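Local coordinates for protein CRISPR-associated endonuclease Cas9 (Campylobacter jejuni subsp. jejuni serotype O:2, PDB 5X2H) that serves as an RNA-guided endonuclease of CRISPR adaptive immunity, cutting both strands of invading target DNA, in the natural enzyme with RuvC-like and HNH nuclease domains, at residues Y86-S91 with L96-K101; F269-L274 with K405-V410; E812-S817 with V822-F827. All blocks are in the same frame, centred on the assembly; numbering follows the deposited sequence.

In the fold
The three contacts lie far apart, with centres about 60 Å from one another and no element in common, yet each is bordered by nucleotides of chain B. Interaction 2 is the buried one: segments of two helices distant in sequence touch through Phe271, Leu407 and Val410. Interactions 1 and 3 are local, each joining segments separated by four residues. In 86-91 with 96-101, partly buried, two 3-10 turns are held by one backbone hydrogen bond, a water bridge and aromatic packing. In 812-817 with 822-827, at the surface, antiparallel strand pairing is supplemented by a salt bridge. In interaction 2 apolar side chains meet a ribose by van der Waals contact; the other two add hydrogen bonds to RNA.

Interaction 1 of 3, residues Y86-S91 with L96-K101; sequences YEDYQS and LAKAYK. With nucleotides of chain B.
One face of the Tyr89 ring is covered by the methyl of Ala99, whose CB lies 3.8 Å from the ring centroid in a CH-pi contact. The Tyr100 ring carries the sugar of A45 of chain B on one face, with C4' over its centre. The two aromatic side chains cross at about a right angle, Tyr89 CD2 meeting Tyr100 CE1 at 3.9 Å. The CB of Tyr89 leads away from 96-101, but with CG anti to the carbonyl carbon (chi1 -66°) the ring swings back over Ala99.

Ala99 N donates to Asp88 O (2.9 Å), lying in the carbonyl plane with an N-H...O angle of 157°, and so ties one 3-10 turn to the other. The methyl of Ala97 touches both Asp88 O and Gln90 O, while a water links the segments by donating to Gln90 O and accepting from Lys98 N. Asp88 and Lys98 run side by side, Asp88 OD1 3.3 Å from Lys98 CD, but their charged ends do not meet. RNA is gripped at two points: Ser91 OG donates to O4' of A46 of chain B (3.0 Å), and Leu96 N to O2' of U25 of chain B (3.0 Å).

The whole loop connects helix 51-82 to helix 107-113; Tyr86 stacks on His76 and Gln90 bonds Asn72 of the former helix, while both Tyr89 and Tyr100 rest on Leu129 of helix 121-133.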
loop_
_atom_site.group_PDB
_atom_site.type_symbol
_atom_site.label_atom_id
_atom_site.label_comp_id
_atom_site.label_asym_id
_atom_site.label_seq_id
_atom_site.Cartn_x
_atom_site.Cartn_y
_atom_site.Cartn_z
ATOM N N TYR A 86 -38.812 -5.011 12.435
ATOM C CA TYR A 86 -37.436 -4.791 12.002
ATOM C C TYR A 86 -36.982 -3.371 12.314
ATOM O O TYR A 86 -35.837 -3.153 12.723
ATOM C CB TYR A 86 -37.310 -5.085 10.506
ATOM C CG TYR A 86 -35.948 -4.787 9.915
ATOM C CD1 TYR A 86 -34.927 -5.730 9.959
ATOM C CD2 TYR A 86 -35.685 -3.567 9.300
ATOM C CE1 TYR A 86 -33.683 -5.464 9.413
ATOM C CE2 TYR A 86 -34.443 -3.293 8.752
ATOM C CZ TYR A 86 -33.448 -4.244 8.812
ATOM O OH TYR A 86 -32.214 -3.980 8.267
ATOM N N GLU A 87 -37.873 -2.392 12.137
ATOM C CA GLU A 87 -37.525 -1.001 12.400
ATOM C C GLU A 87 -37.205 -0.747 13.868
ATOM O O GLU A 87 -36.508 0.227 14.176
ATOM C CB GLU A 87 -38.662 -0.085 11.945
ATOM N N ASP A 88 -37.685 -1.599 14.779
ATOM C CA ASP A 88 -37.390 -1.434 16.198
ATOM C C ASP A 88 -35.951 -1.786 16.551
ATOM O O ASP A 88 -35.536 -1.547 17.689
ATOM C CB ASP A 88 -38.346 -2.282 17.040
ATOM C CG ASP A 88 -39.753 -1.719 17.066
ATOM O OD1 ASP A 88 -39.948 -0.587 16.578
ATOM O OD2 ASP A 88 -40.663 -2.407 17.572
ATOM N N TYR A 89 -35.185 -2.344 15.614
ATOM C CA TYR A 89 -33.778 -2.647 15.837
ATOM C C TYR A 89 -32.857 -1.726 15.049
ATOM O O TYR A 89 -31.640 -1.937 15.038
ATOM C CB TYR A 89 -33.499 -4.115 15.506
ATOM C CG TYR A 89 -34.197 -5.056 16.460
ATOM C CD1 TYR A 89 -35.524 -5.413 16.267
ATOM C CD2 TYR A 89 -33.537 -5.564 17.573
ATOM C CE1 TYR A 89 -36.172 -6.259 17.146
ATOM C CE2 TYR A 89 -34.178 -6.415 18.458
ATOM C CZ TYR A 89 -35.494 -6.758 18.239
ATOM O OH TYR A 89 -36.140 -7.602 19.114
ATOM N N GLN A 90 -33.408 -0.708 14.398
ATOM C CA GLN A 90 -32.632 0.329 13.741
ATOM C C GLN A 90 -32.789 1.638 14.505
ATOM O O GLN A 90 -33.815 1.884 15.146
ATOM C CB GLN A 90 -33.074 0.513 12.287
ATOM C CG GLN A 90 -33.043 -0.767 11.462
ATOM C CD GLN A 90 -31.639 -1.314 11.270
ATOM O OE1 GLN A 90 -30.655 -0.576 11.341
ATOM N NE2 GLN A 90 -31.540 -2.616 11.026
ATOM N N SER A 91 -31.758 2.475 14.439
ATOM C CA SER A 91 -31.789 3.759 15.120
ATOM C C SER A 91 -32.551 4.786 14.298
ATOM O O SER A 91 -32.414 4.852 13.073
ATOM C CB SER A 91 -30.371 4.260 15.389
ATOM O OG SER A 91 -29.741 3.488 16.394
ATOM N N LEU A 96 -31.385 5.887 20.363
ATOM C CA LEU A 96 -31.327 4.449 20.587
ATOM C C LEU A 96 -32.506 3.733 19.932
ATOM O O LEU A 96 -33.619 4.261 19.865
ATOM C CB LEU A 96 -31.306 4.169 22.090
ATOM C CG LEU A 96 -31.111 2.724 22.537
ATOM C CD1 LEU A 96 -29.833 2.151 21.948
ATOM C CD2 LEU A 96 -31.085 2.650 24.053
ATOM N N ALA A 97 -32.249 2.518 19.446
ATOM C CA ALA A 97 -33.297 1.722 18.821
ATOM C C ALA A 97 -34.394 1.392 19.827
ATOM O O ALA A 97 -34.142 1.226 21.023
ATOM C CB ALA A 97 -32.716 0.432 18.238
ATOM N N LYS A 98 -35.627 1.293 19.322
ATOM C CA LYS A 98 -36.785 1.149 20.200
ATOM C C LYS A 98 -36.721 -0.129 21.029
ATOM O O LYS A 98 -37.192 -0.150 22.172
ATOM C CB LYS A 98 -38.073 1.177 19.378
ATOM C CG LYS A 98 -39.333 1.435 20.187
ATOM C CD LYS A 98 -40.547 0.824 19.502
ATOM C CE LYS A 98 -41.827 1.554 19.876
ATOM N NZ LYS A 98 -42.720 0.738 20.742
ATOM N N ALA A 99 -36.141 -1.200 20.482
ATOM C CA ALA A 99 -36.077 -2.466 21.202
ATOM C C ALA A 99 -35.099 -2.440 22.371
ATOM O O ALA A 99 -35.121 -3.365 23.189
ATOM C CB ALA A 99 -35.697 -3.598 20.246
ATOM N N TYR A 100 -34.252 -1.416 22.471
ATOM C CA TYR A 100 -33.240 -1.335 23.517
ATOM C C TYR A 100 -33.522 -0.238 24.536
ATOM O O TYR A 100 -32.663 0.044 25.377
ATOM C CB TYR A 100 -31.858 -1.131 22.890
ATOM C CG TYR A 100 -31.346 -2.355 22.162
ATOM C CD1 TYR A 100 -31.673 -2.587 20.831
ATOM C CD2 TYR A 100 -30.546 -3.286 22.812
ATOM C CE1 TYR A 100 -31.215 -3.713 20.166
ATOM C CE2 TYR A 100 -30.083 -4.412 22.154
ATOM C CZ TYR A 100 -30.418 -4.620 20.834
ATOM O OH TYR A 100 -29.955 -5.739 20.183
ATOM N N LYS A 101 -34.703 0.373 24.497
ATOM C CA LYS A 101 -35.020 1.471 25.396
ATOM C C LYS A 101 -35.376 0.949 26.788
ATOM O O LYS A 101 -35.548 -0.251 27.012
ATOM C CB LYS A 101 -36.165 2.312 24.830
ATOM C CG LYS A 101 -35.835 2.973 23.498
ATOM C CD LYS A 101 -36.043 4.480 23.549
ATOM C CE LYS A 101 -37.299 4.896 22.797
ATOM N NZ LYS A 101 -37.619 6.339 22.992
ATOM P P A B 45 -24.950 -4.895 21.571
ATOM O OP1 A B 45 -25.454 -6.152 20.961
ATOM O OP2 A B 45 -23.490 -4.649 21.650
ATOM O "O5'" A B 45 -25.636 -3.674 20.815
ATOM C "C5'" A B 45 -27.033 -3.685 20.561
ATOM C "C4'" A B 45 -27.543 -2.327 20.153
ATOM O "O4'" A B 45 -27.363 -1.375 21.236
ATOM C "C3'" A B 45 -26.846 -1.671 18.974
ATOM O "O3'" A B 45 -27.270 -2.184 17.722
ATOM C "C2'" A B 45 -27.181 -0.199 19.182
ATOM O "O2'" A B 45 -28.514 0.078 18.784
ATOM C "C1'" A B 45 -27.106 -0.092 20.707
ATOM N N9 A B 45 -25.771 0.344 21.152
ATOM C C8 A B 45 -24.698 -0.436 21.504
ATOM N N7 A B 45 -23.638 0.253 21.849
ATOM C C5 A B 45 -24.043 1.572 21.708
ATOM C C6 A B 45 -23.374 2.790 21.916
ATOM N N6 A B 45 -22.106 2.873 22.333
ATOM N N1 A B 45 -24.066 3.928 21.683
ATOM C C2 A B 45 -25.337 3.840 21.269
ATOM N N3 A B 45 -26.071 2.753 21.034
ATOM C C4 A B 45 -25.353 1.642 21.276
ATOM P P A B 46 -26.288 -2.150 16.449
ATOM O OP1 A B 46 -26.944 -2.933 15.370
ATOM O OP2 A B 46 -24.907 -2.488 16.880
ATOM O "O5'" A B 46 -26.297 -0.624 15.998
ATOM C "C5'" A B 46 -27.498 0.000 15.573
ATOM C "C4'" A B 46 -27.309 1.484 15.398
ATOM O "O4'" A B 46 -27.073 2.107 16.688
ATOM C "C3'" A B 46 -26.107 1.900 14.568
ATOM O "O3'" A B 46 -26.334 1.809 13.176
ATOM C "C2'" A B 46 -25.850 3.319 15.054
ATOM O "O2'" A B 46 -26.779 4.222 14.474
ATOM C "C1'" A B 46 -26.167 3.182 16.542
ATOM N N9 A B 46 -24.953 2.892 17.326
ATOM C C8 A B 46 -24.502 1.685 17.797
ATOM N N7 A B 46 -23.371 1.764 18.458
ATOM C C5 A B 46 -23.053 3.114 18.415
ATOM C C6 A B 46 -21.976 3.859 18.936
ATOM N N6 A B 46 -20.965 3.328 19.628
ATOM N N1 A B 46 -21.967 5.191 18.713
ATOM C C2 A B 46 -22.975 5.732 18.017
ATOM N N3 A B 46 -24.039 5.141 17.477
ATOM C C4 A B 46 -24.017 3.818 17.716
ATOM P P U B 25 -26.597 12.667 22.794
ATOM O OP1 U B 25 -27.471 13.863 22.708
ATOM O OP2 U B 25 -25.596 12.533 23.883
ATOM O "O5'" U B 25 -27.541 11.386 22.859
ATOM C "C5'" U B 25 -28.575 11.195 21.908
ATOM C "C4'" U B 25 -29.222 9.845 22.073
ATOM O "O4'" U B 25 -28.276 8.799 21.733
ATOM C "C3'" U B 25 -29.668 9.492 23.482
ATOM O "O3'" U B 25 -30.910 10.078 23.825
ATOM C "C2'" U B 25 -29.700 7.969 23.449
ATOM O "O2'" U B 25 -30.888 7.510 22.820
ATOM C "C1'" U B 25 -28.515 7.658 22.531
ATOM N N1 U B 25 -27.285 7.327 23.288
ATOM C C2 U B 25 -27.159 6.026 23.732
ATOM O O2 U B 25 -28.002 5.169 23.526
ATOM N N3 U B 25 -26.007 5.759 24.428
ATOM C C4 U B 25 -24.991 6.641 24.720
ATOM O O4 U B 25 -24.019 6.238 25.361
ATOM C C5 U B 25 -25.193 7.970 24.229
ATOM C C6 U B 25 -26.306 8.261 23.545
HETATM O O HOH W 1 -36.333 2.449 16.658
#

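Interaction 2 of 3, residues F269-L274 with K405-V410; sequences FMFVAL and KALKLV. With nucleotides of chain B.
This is a buried, wholly apolar helix-helix contact, in which Phe271 of helix 266-288 packs against Leu407 and Val410 of helix 404-415. It belongs to the alpha-helical recognition (REC) lobe of Cas9, which here lines the guide RNA, and it brings together segments separated by 130 residues. The closest CA atoms, of Phe271 and Leu407, are 7.2 Å apart, and 126 Å² is buried between the segments, shared by three side chains.

Phe271 spans the gap because its CG is anti to the backbone N (chi1 172°), which extends the ring toward the other helix. Val410 and Leu407, about one helical turn apart, receive it together. Val410 is the looser partner: its CG1 comes obliquely to the ring, 4.2 Å from Phe271 CE1. The same aromatic ring touches Met414 farther along helix 404-415 and Tyr420 of helix 420-427, so that both these helices pack on it.

Near the plane of the ring, at its edge, lies C5' of A5 of chain B, 3.8 Å from Phe271 CE2. The adjacent Val272 sets CG2 3.6 Å from O3' of A5 of chain B, which places the RNA backbone directly against helix 266-288.

Leu407 crosses Phe271 at about a right angle and puts one branch over its face: CD2 sits 3.9 Å from the ring centroid, 29° off the normal, and only 3.5 Å from Phe271 CG.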
loop_
_atom_site.group_PDB
_atom_site.type_symbol
_atom_site.label_atom_id
_atom_site.label_comp_id
_atom_site.label_asym_id
_atom_site.label_seq_id
_atom_site.Cartn_x
_atom_site.Cartn_y
_atom_site.Cartn_z
ATOM N N PHE A 269 6.080 -30.463 -10.662
ATOM C CA PHE A 269 6.786 -31.481 -9.890
ATOM C C PHE A 269 7.777 -32.234 -10.764
ATOM O O PHE A 269 8.923 -32.465 -10.363
ATOM C CB PHE A 269 5.789 -32.455 -9.258
ATOM C CG PHE A 269 5.126 -31.930 -8.017
ATOM C CD1 PHE A 269 5.792 -31.052 -7.175
ATOM C CD2 PHE A 269 3.836 -32.316 -7.691
ATOM C CE1 PHE A 269 5.184 -30.568 -6.031
ATOM C CE2 PHE A 269 3.222 -31.835 -6.549
ATOM C CZ PHE A 269 3.899 -30.959 -5.717
ATOM N N MET A 270 7.353 -32.615 -11.969
ATOM C CA MET A 270 8.248 -33.312 -12.885
ATOM C C MET A 270 9.426 -32.425 -13.269
ATOM O O MET A 270 10.583 -32.859 -13.232
ATOM C CB MET A 270 7.476 -33.759 -14.127
ATOM C CG MET A 270 8.288 -34.576 -15.112
ATOM S SD MET A 270 8.640 -36.238 -14.514
ATOM C CE MET A 270 6.978 -36.881 -14.321
ATOM N N PHE A 271 9.151 -31.166 -13.616
ATOM C CA PHE A 271 10.217 -30.274 -14.063
ATOM C C PHE A 271 11.212 -29.989 -12.945
ATOM O O PHE A 271 12.429 -30.013 -13.163
ATOM C CB PHE A 271 9.625 -28.970 -14.594
ATOM C CG PHE A 271 10.656 -27.922 -14.909
ATOM C CD1 PHE A 271 11.498 -28.065 -15.998
ATOM C CD2 PHE A 271 10.780 -26.794 -14.114
ATOM C CE1 PHE A 271 12.448 -27.104 -16.288
ATOM C CE2 PHE A 271 11.729 -25.829 -14.400
ATOM C CZ PHE A 271 12.563 -25.985 -15.488
ATOM N N VAL A 272 10.713 -29.711 -11.739
ATOM C CA VAL A 272 11.606 -29.398 -10.627
ATOM C C VAL A 272 12.421 -30.624 -10.239
ATOM O O VAL A 272 13.637 -30.540 -10.037
ATOM C CB VAL A 272 10.810 -28.843 -9.433
ATOM C CG1 VAL A 272 11.700 -28.746 -8.204
ATOM C CG2 VAL A 272 10.232 -27.479 -9.776
ATOM N N ALA A 273 11.768 -31.785 -10.140
ATOM C CA ALA A 273 12.495 -33.008 -9.816
ATOM C C ALA A 273 13.568 -33.305 -10.857
ATOM O O ALA A 273 14.694 -33.676 -10.510
ATOM C CB ALA A 273 11.524 -34.182 -9.688
ATOM N N LEU A 274 13.241 -33.135 -12.141
ATOM C CA LEU A 274 14.248 -33.320 -13.182
ATOM C C LEU A 274 15.360 -32.288 -13.075
ATOM O O LEU A 274 16.519 -32.598 -13.370
ATOM C CB LEU A 274 13.602 -33.255 -14.567
ATOM C CG LEU A 274 12.691 -34.421 -14.959
ATOM C CD1 LEU A 274 11.985 -34.128 -16.272
ATOM C CD2 LEU A 274 13.486 -35.712 -15.047
ATOM N N LYS A 405 2.909 -23.881 -20.931
ATOM C CA LYS A 405 3.276 -23.999 -22.337
ATOM C C LYS A 405 4.766 -24.274 -22.494
ATOM O O LYS A 405 5.169 -25.100 -23.321
ATOM C CB LYS A 405 2.878 -22.728 -23.087
ATOM C CG LYS A 405 3.031 -22.821 -24.593
ATOM C CD LYS A 405 2.670 -21.506 -25.265
ATOM C CE LYS A 405 2.661 -21.653 -26.776
ATOM N NZ LYS A 405 2.402 -20.361 -27.464
ATOM N N ALA A 406 5.600 -23.599 -21.700
ATOM C CA ALA A 406 7.034 -23.853 -21.754
ATOM C C ALA A 406 7.388 -25.189 -21.118
ATOM O O ALA A 406 8.330 -25.856 -21.563
ATOM C CB ALA A 406 7.797 -22.719 -21.070
ATOM N N LEU A 407 6.651 -25.597 -20.082
ATOM C CA LEU A 407 6.918 -26.879 -19.439
ATOM C C LEU A 407 6.605 -28.041 -20.373
ATOM O O LEU A 407 7.320 -29.049 -20.374
ATOM C CB LEU A 407 6.111 -26.997 -18.147
ATOM C CG LEU A 407 6.551 -26.111 -16.981
ATOM C CD1 LEU A 407 5.600 -26.258 -15.807
ATOM C CD2 LEU A 407 7.970 -26.444 -16.567
ATOM N N LYS A 408 5.546 -27.918 -21.177
ATOM C CA LYS A 408 5.197 -28.972 -22.124
ATOM C C LYS A 408 6.289 -29.208 -23.158
ATOM O O LYS A 408 6.345 -30.292 -23.747
ATOM C CB LYS A 408 3.885 -28.627 -22.832
ATOM C CG LYS A 408 2.637 -28.899 -22.015
ATOM C CD LYS A 408 1.418 -28.262 -22.661
ATOM C CE LYS A 408 0.161 -29.066 -22.376
ATOM N NZ LYS A 408 0.197 -30.388 -23.060
ATOM N N LEU A 409 7.156 -28.225 -23.391
ATOM C CA LEU A 409 8.230 -28.328 -24.371
ATOM C C LEU A 409 9.556 -28.744 -23.754
ATOM O O LEU A 409 10.240 -29.617 -24.296
ATOM C CB LEU A 409 8.402 -26.990 -25.097
ATOM C CG LEU A 409 7.186 -26.465 -25.863
ATOM C CD1 LEU A 409 7.402 -25.019 -26.281
ATOM C CD2 LEU A 409 6.903 -27.342 -27.074
ATOM N N VAL A 410 9.933 -28.142 -22.625
ATOM C CA VAL A 410 11.244 -28.396 -22.038
ATOM C C VAL A 410 11.277 -29.745 -21.329
ATOM O O VAL A 410 12.275 -30.471 -21.401
ATOM C CB VAL A 410 11.619 -27.246 -21.087
ATOM C CG1 VAL A 410 12.952 -27.521 -20.414
ATOM C CG2 VAL A 410 11.659 -25.926 -21.844
ATOM P P A B 5 12.218 -21.230 -11.993
ATOM O OP1 A B 5 10.740 -21.342 -11.913
ATOM O OP2 A B 5 12.865 -19.935 -11.677
ATOM O "O5'" A B 5 12.857 -22.334 -11.042
ATOM C "C5'" A B 5 12.701 -23.712 -11.339
ATOM C "C4'" A B 5 13.642 -24.572 -10.533
ATOM O "O4'" A B 5 15.021 -24.258 -10.854
ATOM C "C3'" A B 5 13.579 -24.400 -9.027
ATOM O "O3'" A B 5 12.465 -25.045 -8.441
ATOM C "C2'" A B 5 14.925 -24.955 -8.585
ATOM O "O2'" A B 5 14.923 -26.375 -8.617
ATOM C "C1'" A B 5 15.831 -24.456 -9.711
ATOM N N9 A B 5 16.486 -23.184 -9.350
ATOM C C8 A B 5 16.221 -21.917 -9.807
ATOM N N7 A B 5 16.987 -20.996 -9.271
ATOM C C5 A B 5 17.807 -21.704 -8.403
ATOM C C6 A B 5 18.838 -21.308 -7.534
ATOM N N6 A B 5 19.244 -20.044 -7.390
ATOM N N1 A B 5 19.451 -22.269 -6.808
ATOM C C2 A B 5 19.048 -23.537 -6.950
ATOM N N3 A B 5 18.092 -24.033 -7.732
ATOM C C4 A B 5 17.505 -23.053 -8.440
#

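Interaction 3 of 3, residues E812-S817 with V822-F827; sequences EKYIVS and VTKAEF. With nucleotides of chain B.
Ile815 N donates to Thr823 O over 2.7 Å, the shortest polar bond here, reaching the oxygen almost head-on at a C=O...N angle of 164°. The return bond, Thr823 N to Ile815 O (2.8 Å), completes the hydrogen-bonded pair. Farther along, Ala825 N reaches Lys813 O at 3.1 Å.

On one flank Lys824 passes over a face of the Tyr814 ring, CG above its rim. A bend at chi4 (54°) then turns its ammonium to Glu812, NZ forming a salt bridge with OE1 at 3.0 Å from above the carboxylate plane. Val822 CG1 packs on Tyr814 CD2 at 3.6 Å.

The two segments form a beta hairpin at the edge of an antiparallel sheet in the C-terminal PAM-interacting domain, with strand 822-824 outermost and strand 810-816 also pairing with strand 744-748. Phe757 of the next strand meets the Tyr814 ring edge-to-face.

The opposite flank receives RNA. Ile815 CG1 touches both Ala825 CB and the base of A76 of chain B, whose N7 accepts from Glu826 N at 2.9 Å; A76 N6 gives a weak bond to Glu826 O, the backbone thus reading the adenine's Hoogsteen edge. Ile815 CG2 approaches O5' of C77 of chain B to 3.3 Å.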
loop_
_atom_site.group_PDB
_atom_site.type_symbol
_atom_site.label_atom_id
_atom_site.label_comp_id
_atom_site.label_asym_id
_atom_site.label_seq_id
_atom_site.Cartn_x
_atom_site.Cartn_y
_atom_site.Cartn_z
ATOM N N GLU A 812 3.050 36.911 -7.676
ATOM C CA GLU A 812 2.870 36.364 -9.013
ATOM C C GLU A 812 3.189 34.876 -9.011
ATOM O O GLU A 812 4.047 34.411 -8.258
ATOM C CB GLU A 812 3.768 37.076 -10.035
ATOM C CG GLU A 812 3.668 38.597 -10.025
ATOM C CD GLU A 812 2.627 39.127 -10.991
ATOM O OE1 GLU A 812 2.221 38.378 -11.906
ATOM O OE2 GLU A 812 2.217 40.298 -10.838
ATOM N N LYS A 813 2.502 34.131 -9.874
ATOM C CA LYS A 813 2.692 32.692 -9.980
ATOM C C LYS A 813 3.603 32.366 -11.157
ATOM O O LYS A 813 3.496 32.971 -12.226
ATOM C CB LYS A 813 1.352 31.965 -10.140
ATOM C CG LYS A 813 1.474 30.441 -10.212
ATOM C CD LYS A 813 0.132 29.764 -10.464
ATOM C CE LYS A 813 0.263 28.249 -10.381
ATOM N NZ LYS A 813 -1.038 27.548 -10.603
ATOM N N TYR A 814 4.509 31.415 -10.945
ATOM C CA TYR A 814 5.401 30.918 -11.982
ATOM C C TYR A 814 5.302 29.399 -12.043
ATOM O O TYR A 814 4.631 28.763 -11.224
ATOM C CB TYR A 814 6.851 31.353 -11.730
ATOM C CG TYR A 814 7.140 32.781 -12.130
ATOM C CD1 TYR A 814 6.603 33.846 -11.418
ATOM C CD2 TYR A 814 7.957 33.064 -13.214
ATOM C CE1 TYR A 814 6.868 35.155 -11.783
ATOM C CE2 TYR A 814 8.228 34.366 -13.586
ATOM C CZ TYR A 814 7.681 35.407 -12.870
ATOM O OH TYR A 814 7.951 36.706 -13.241
ATOM N N ILE A 815 5.984 28.818 -13.028
ATOM C CA ILE A 815 5.955 27.381 -13.276
ATOM C C ILE A 815 7.383 26.891 -13.474
ATOM O O ILE A 815 8.144 27.484 -14.249
ATOM C CB ILE A 815 5.091 27.036 -14.505
ATOM C CG1 ILE A 815 3.633 27.435 -14.268
ATOM C CG2 ILE A 815 5.197 25.556 -14.841
ATOM C CD1 ILE A 815 2.971 26.670 -13.149
ATOM N N VAL A 816 7.746 25.815 -12.779
ATOM C CA VAL A 816 9.056 25.186 -12.917
ATOM C C VAL A 816 8.921 23.962 -13.812
ATOM O O VAL A 816 8.002 23.152 -13.635
ATOM C CB VAL A 816 9.637 24.779 -11.553
ATOM C CG1 VAL A 816 11.162 24.788 -11.598
ATOM C CG2 VAL A 816 9.119 25.670 -10.457
ATOM N N SER A 817 9.840 23.819 -14.760
ATOM C CA SER A 817 9.941 22.583 -15.517
ATOM C C SER A 817 10.690 21.544 -14.683
ATOM O O SER A 817 11.182 21.826 -13.588
ATOM C CB SER A 817 10.630 22.830 -16.856
ATOM O OG SER A 817 12.018 23.048 -16.681
ATOM N N VAL A 822 12.308 28.194 -15.280
ATOM C CA VAL A 822 11.259 28.978 -14.639
ATOM C C VAL A 822 10.530 29.770 -15.714
ATOM O O VAL A 822 11.149 30.533 -16.465
ATOM C CB VAL A 822 11.829 29.907 -13.557
ATOM C CG1 VAL A 822 10.757 30.868 -13.059
ATOM C CG2 VAL A 822 12.398 29.084 -12.411
ATOM N N THR A 823 9.214 29.593 -15.781
ATOM C CA THR A 823 8.374 30.261 -16.762
ATOM C C THR A 823 7.227 30.958 -16.046
ATOM O O THR A 823 6.629 30.396 -15.124
ATOM C CB THR A 823 7.824 29.264 -17.792
ATOM O OG1 THR A 823 8.915 28.663 -18.501
ATOM C CG2 THR A 823 6.902 29.959 -18.783
ATOM N N LYS A 824 6.933 32.186 -16.465
ATOM C CA LYS A 824 5.797 32.904 -15.909
ATOM C C LYS A 824 4.507 32.158 -16.224
ATOM O O LYS A 824 4.285 31.727 -17.358
ATOM C CB LYS A 824 5.746 34.328 -16.463
ATOM C CG LYS A 824 4.737 35.215 -15.759
ATOM C CD LYS A 824 5.071 36.685 -15.945
ATOM C CE LYS A 824 4.199 37.558 -15.061
ATOM N NZ LYS A 824 4.275 37.134 -13.635
ATOM N N ALA A 825 3.663 31.994 -15.210
ATOM C CA ALA A 825 2.414 31.259 -15.377
ATOM C C ALA A 825 1.415 32.122 -16.134
ATOM O O ALA A 825 0.992 33.173 -15.641
ATOM C CB ALA A 825 1.859 30.843 -14.017
ATOM N N GLU A 826 1.047 31.689 -17.337
ATOM C CA GLU A 826 -0.019 32.356 -18.069
ATOM C C GLU A 826 -1.320 32.265 -17.282
ATOM O O GLU A 826 -1.531 31.339 -16.494
ATOM C CB GLU A 826 -0.190 31.728 -19.453
ATOM C CG GLU A 826 1.034 31.855 -20.346
ATOM C CD GLU A 826 0.892 31.088 -21.647
ATOM O OE1 GLU A 826 -0.126 30.382 -21.814
ATOM O OE2 GLU A 826 1.800 31.189 -22.502
ATOM N N PHE A 827 -2.197 33.243 -17.492
ATOM C CA PHE A 827 -3.451 33.270 -16.753
ATOM C C PHE A 827 -4.329 32.094 -17.154
ATOM O O PHE A 827 -4.557 31.847 -18.341
ATOM C CB PHE A 827 -4.202 34.579 -16.986
ATOM C CG PHE A 827 -5.583 34.588 -16.387
ATOM C CD1 PHE A 827 -5.764 34.811 -15.032
ATOM C CD2 PHE A 827 -6.699 34.357 -17.176
ATOM C CE1 PHE A 827 -7.031 34.813 -14.476
ATOM C CE2 PHE A 827 -7.968 34.355 -16.626
ATOM C CZ PHE A 827 -8.134 34.586 -15.275
ATOM P P A B 76 1.215 22.237 -22.482
ATOM O OP1 A B 76 -0.033 22.946 -22.099
ATOM O OP2 A B 76 1.426 21.817 -23.890
ATOM O "O5'" A B 76 2.441 23.153 -22.048
ATOM C "C5'" A B 76 2.844 23.233 -20.689
ATOM C "C4'" A B 76 3.898 24.291 -20.491
ATOM O "O4'" A B 76 3.290 25.600 -20.534
ATOM C "C3'" A B 76 4.646 24.253 -19.166
ATOM O "O3'" A B 76 5.717 23.319 -19.226
ATOM C "C2'" A B 76 5.087 25.708 -18.963
ATOM O "O2'" A B 76 6.354 25.948 -19.559
ATOM C "C1'" A B 76 4.022 26.499 -19.736
ATOM N N9 A B 76 3.087 27.263 -18.885
ATOM C C8 A B 76 2.946 28.630 -18.886
ATOM N N7 A B 76 2.038 29.073 -18.056
ATOM C C5 A B 76 1.537 27.918 -17.471
ATOM C C6 A B 76 0.544 27.712 -16.500
ATOM N N6 A B 76 -0.144 28.702 -15.929
ATOM N N1 A B 76 0.279 26.441 -16.132
ATOM C C2 A B 76 0.970 25.449 -16.706
ATOM N N3 A B 76 1.928 25.516 -17.629
ATOM C C4 A B 76 2.168 26.792 -17.976
ATOM P P C B 77 6.796 23.152 -18.041
ATOM O OP1 C B 77 7.633 24.373 -17.923
ATOM O OP2 C B 77 7.462 21.843 -18.257
ATOM O "O5'" C B 77 5.916 23.007 -16.726
ATOM C "C5'" C B 77 5.454 21.738 -16.292
ATOM C "C4'" C B 77 4.445 21.901 -15.189
ATOM O "O4'" C B 77 3.346 22.708 -15.659
ATOM C "C3'" C B 77 3.790 20.632 -14.668
ATOM O "O3'" C B 77 4.603 20.003 -13.691
ATOM C "C2'" C B 77 2.463 21.135 -14.100
ATOM O "O2'" C B 77 2.633 21.581 -12.763
ATOM C "C1'" C B 77 2.167 22.357 -14.978
ATOM N N1 C B 77 1.081 22.155 -15.963
ATOM C C2 C B 77 -0.236 22.311 -15.528
ATOM O O2 C B 77 -0.446 22.574 -14.333
ATOM N N3 C B 77 -1.245 22.160 -16.413
ATOM C C4 C B 77 -0.971 21.884 -17.688
ATOM N N4 C B 77 -2.004 21.742 -18.522
ATOM C C5 C B 77 0.365 21.729 -18.162
ATOM C C6 C B 77 1.354 21.882 -17.274
#